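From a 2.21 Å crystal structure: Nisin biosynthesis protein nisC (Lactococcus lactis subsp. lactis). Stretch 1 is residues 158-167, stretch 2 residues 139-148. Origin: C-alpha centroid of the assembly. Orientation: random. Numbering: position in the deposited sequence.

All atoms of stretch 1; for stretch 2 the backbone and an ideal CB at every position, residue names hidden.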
# COMPACT_ATOMS: atom_id res chain seq x y z
N LEU A 158 -5.21 3.94 20.29
CA LEU A 158 -5.10 2.90 19.29
C LEU A 158 -3.84 3.08 18.40
O LEU A 158 -3.10 2.12 18.14
CB LEU A 158 -6.38 2.88 18.42
CG LEU A 158 -6.44 2.03 17.13
CD1 LEU A 158 -6.23 0.52 17.43
CD2 LEU A 158 -7.73 2.24 16.36
N LYS A 159 -3.62 4.31 17.93
CA LYS A 159 -2.48 4.63 17.06
C LYS A 159 -1.17 4.31 17.75
O LYS A 159 -0.31 3.65 17.17
CB LYS A 159 -2.53 6.09 16.64
CG LYS A 159 -3.52 6.34 15.49
CD LYS A 159 -3.76 7.85 15.26
CE LYS A 159 -4.85 8.04 14.22
NZ LYS A 159 -5.12 9.46 13.95
N ILE A 160 -1.06 4.72 19.01
CA ILE A 160 0.13 4.53 19.82
C ILE A 160 0.36 3.04 20.13
O ILE A 160 1.50 2.56 20.10
CB ILE A 160 0.05 5.43 21.08
CG1 ILE A 160 0.42 6.86 20.67
CG2 ILE A 160 0.92 4.92 22.23
CD1 ILE A 160 -0.33 7.92 21.49
N LEU A 161 -0.74 2.33 20.40
CA LEU A 161 -0.72 0.88 20.62
C LEU A 161 -0.15 0.14 19.42
O LEU A 161 0.71 -0.73 19.59
CB LEU A 161 -2.14 0.35 20.94
CG LEU A 161 -2.27 -1.14 21.28
CD1 LEU A 161 -1.91 -1.41 22.76
CD2 LEU A 161 -3.69 -1.64 20.96
N ILE A 162 -0.63 0.47 18.22
CA ILE A 162 -0.10 -0.10 16.95
C ILE A 162 1.37 0.29 16.71
O ILE A 162 2.23 -0.56 16.41
CB ILE A 162 -0.93 0.38 15.73
CG1 ILE A 162 -2.33 -0.22 15.73
CG2 ILE A 162 -0.23 0.06 14.42
CD1 ILE A 162 -3.31 0.49 14.81
N ILE A 163 1.66 1.58 16.85
CA ILE A 163 3.03 2.10 16.68
C ILE A 163 4.03 1.38 17.60
O ILE A 163 5.09 0.93 17.14
CB ILE A 163 3.08 3.63 16.86
CG1 ILE A 163 2.58 4.34 15.59
CG2 ILE A 163 4.52 4.15 17.21
CD1 ILE A 163 2.01 5.72 15.87
N ASN A 164 3.67 1.25 18.88
CA ASN A 164 4.54 0.56 19.85
C ASN A 164 4.70 -0.91 19.51
O ASN A 164 5.81 -1.46 19.59
CB ASN A 164 4.01 0.69 21.29
CG ASN A 164 4.30 2.03 21.92
OD1 ASN A 164 4.99 2.88 21.34
ND2 ASN A 164 3.77 2.25 23.12
N PHE A 165 3.60 -1.55 19.10
CA PHE A 165 3.62 -2.94 18.68
C PHE A 165 4.50 -3.20 17.45
O PHE A 165 5.31 -4.14 17.44
CB PHE A 165 2.20 -3.45 18.45
CG PHE A 165 2.13 -4.83 17.87
CD1 PHE A 165 2.07 -5.94 18.72
CD2 PHE A 165 2.13 -5.03 16.49
CE1 PHE A 165 2.01 -7.23 18.18
CE2 PHE A 165 2.07 -6.31 15.95
CZ PHE A 165 2.00 -7.41 16.80
N LEU A 166 4.35 -2.37 16.41
CA LEU A 166 5.24 -2.46 15.26
C LEU A 166 6.73 -2.24 15.60
O LEU A 166 7.57 -3.07 15.24
CB LEU A 166 4.78 -1.51 14.12
CG LEU A 166 3.38 -1.73 13.51
CD1 LEU A 166 2.94 -0.58 12.53
CD2 LEU A 166 3.27 -3.12 12.86
N SER A 167 7.05 -1.13 16.27
CA SER A 167 8.44 -0.82 16.67
C SER A 167 9.11 -1.97 17.42
O SER A 167 10.26 -2.32 17.14
CB SER A 167 8.51 0.43 17.57
OG SER A 167 7.93 1.56 16.92
N UNK A 139 -2.14 -6.61 7.36
CA UNK A 139 -1.75 -6.37 8.77
C UNK A 139 -1.87 -4.94 9.26
O UNK A 139 -2.51 -4.10 8.64
CB UNK A 139 -0.30 -6.81 8.97
N UNK A 140 -1.22 -4.67 10.38
CA UNK A 140 -1.44 -3.46 11.16
C UNK A 140 -0.89 -2.20 10.49
O UNK A 140 -1.43 -1.11 10.71
CB UNK A 140 -0.80 -3.62 12.54
N UNK A 141 0.19 -2.34 9.72
CA UNK A 141 0.79 -1.19 9.00
C UNK A 141 -0.23 -0.55 8.04
O UNK A 141 -0.44 0.67 8.06
CB UNK A 141 2.03 -1.64 8.22
N UNK A 142 -0.86 -1.39 7.21
CA UNK A 142 -1.93 -0.96 6.31
C UNK A 142 -3.12 -0.35 7.05
O UNK A 142 -3.65 0.68 6.64
CB UNK A 142 -2.41 -2.15 5.47
N UNK A 143 -3.53 -0.97 8.14
CA UNK A 143 -4.62 -0.42 8.98
C UNK A 143 -4.27 0.96 9.52
O UNK A 143 -5.09 1.87 9.46
CB UNK A 143 -4.92 -1.36 10.15
N UNK A 144 -3.05 1.11 10.04
CA UNK A 144 -2.54 2.39 10.54
C UNK A 144 -2.53 3.48 9.45
O UNK A 144 -2.80 4.64 9.70
CB UNK A 144 -1.13 2.20 11.10
N UNK A 145 -2.25 3.08 8.22
CA UNK A 145 -2.23 4.03 7.08
C UNK A 145 -3.57 4.75 6.99
O UNK A 145 -3.62 5.99 6.90
CB UNK A 145 -1.93 3.31 5.76
N UNK A 146 -4.65 3.96 7.00
CA UNK A 146 -6.01 4.48 7.06
C UNK A 146 -6.27 5.27 8.35
O UNK A 146 -6.77 6.40 8.29
CB UNK A 146 -7.01 3.33 6.94
N UNK A 147 -5.94 4.68 9.51
CA UNK A 147 -6.22 5.34 10.81
C UNK A 147 -5.64 6.74 10.91
O UNK A 147 -6.32 7.63 11.42
CB UNK A 147 -5.66 4.49 11.96
N UNK A 148 -4.42 6.94 10.37
CA UNK A 148 -3.72 8.23 10.44
C UNK A 148 -4.37 9.39 9.67
O UNK A 148 -4.00 10.56 9.85
CB UNK A 148 -2.29 8.04 9.92

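The two helices run roughly antiparallel, with 148° between their N-to-C directions and a closest axial approach of 10.4 Å, a spacing that leaves room for interleaved side chains. Stretch 1 offers an almost wholly apolar surface; its one charge on this side is carried by Lys159.

Position 139 has nothing of stretch 1 within 5.5 Å of its ideal CB, and phi/psi of -102/-164 place it just before the helix, at the N-cap. Small or capping residues would suit; it is Gly139, whose O accepts a weak bond from the N of 143.

Position 140 points toward stretch 1. Its ideal CB lies 4.1 Å from Leu166 CD2 and 4.2 Å from Ile162 CG2, with the Phe165 ring beyond, so a mid-sized aliphatic such as leucine, isoleucine or methionine fits. The residue is Leu140 (chi1 m, chi2 t), whose CD1 reaches Phe165 CD2 at 3.4 Å, meeting the ring obliquely.

Position 141 points sideways, its ideal CB 4.5 Å from Leu166 CD1; a small residue, polar or not, would be accommodated. Ser141 places OG 3.7 Å from Leu166 CD1, and that hydroxyl finds its hydrogen bond elsewhere in the structure.

Position 142 is out of reach, so stretch 1 sets no preference; it is Gly142.

Position 143 points toward stretch 1, but its ideal CB is 5.3 Å from Ile162 CD1, which favours an apolar residue without demanding one. Ile143 comes no nearer than 4.6 Å, from its CG2 to Ile162 CD1.

Position 144 points toward stretch 1, its ideal CB 4.1 Å from Ile162 CG2 and 5.1 Å from Leu166 CD1. The hollow suits leucine, methionine or perhaps isoleucine. Leu144 (chi1 t, chi2 p) is a knob among Lys159, Ile162, Ile163 and Leu166: its CD2 lies 3.6 Å from Ile162 CG2 and 3.8 Å from Ile163 CG1, while its CD1 is 4.1 Å from Lys159 CG.

Positions 145 and 146 are out of reach, and stretch 1 cannot discriminate there; they are Ser145 and Tyr146.

Position 147 points toward stretch 1, its ideal CB 4.3 Å from Lys159 CE and 5.5 Å from Ile162 CD1. A branched or flexible aliphatic could bridge the remaining gap. Leu147 does so, with CD1 3.5 Å from Ile162 CD1 and 3.6 Å from Leu158 CD2.

Position 148 points sideways, its ideal CB 5.0 Å from Lys159 CE; an acidic group or an aliphatic chain would be plausible. Leu148 packs CD2 3.9 Å from Lys159 CD, and a water donates to Leu148 O (2.7 Å from the water O) while accepting from Lys159 NZ (2.8 Å from the same O).

Stretch 2 139-148: GLSGILSYLL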
# COMPACT_ATOMS: atom_id res chain seq x y z
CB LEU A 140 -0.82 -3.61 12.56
CG LEU A 140 -1.43 -4.66 13.53
CD1 LEU A 140 -0.81 -4.58 14.93
CD2 LEU A 140 -2.93 -4.51 13.65
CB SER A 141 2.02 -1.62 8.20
OG SER A 141 3.11 -1.90 9.05
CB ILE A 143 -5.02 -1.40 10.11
CG1 ILE A 143 -5.76 -2.60 9.53
CG2 ILE A 143 -5.89 -0.69 11.19
CD1 ILE A 143 -6.09 -3.74 10.56
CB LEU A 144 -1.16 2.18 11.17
CG LEU A 144 -0.45 3.34 11.91
CD1 LEU A 144 -1.35 3.97 12.99
CD2 LEU A 144 0.83 2.86 12.51
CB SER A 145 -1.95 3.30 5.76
OG SER A 145 -1.74 4.25 4.73
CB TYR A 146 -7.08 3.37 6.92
CG TYR A 146 -8.46 3.87 7.33
CD1 TYR A 146 -9.20 4.73 6.50
CD2 TYR A 146 -9.01 3.52 8.56
CE1 TYR A 146 -10.45 5.22 6.90
CE2 TYR A 146 -10.26 4.01 8.98
CZ TYR A 146 -10.96 4.88 8.15
OH TYR A 146 -12.21 5.36 8.55
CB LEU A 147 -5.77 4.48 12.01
CG LEU A 147 -6.57 3.17 12.20
CD1 LEU A 147 -5.89 2.28 13.27
CD2 LEU A 147 -8.03 3.42 12.57
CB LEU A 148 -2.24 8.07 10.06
CG LEU A 148 -1.42 7.29 11.10
CD1 LEU A 148 -0.10 6.85 10.48
CD2 LEU A 148 -1.17 8.11 12.39
O HOH W 1 -3.44 11.11 12.41
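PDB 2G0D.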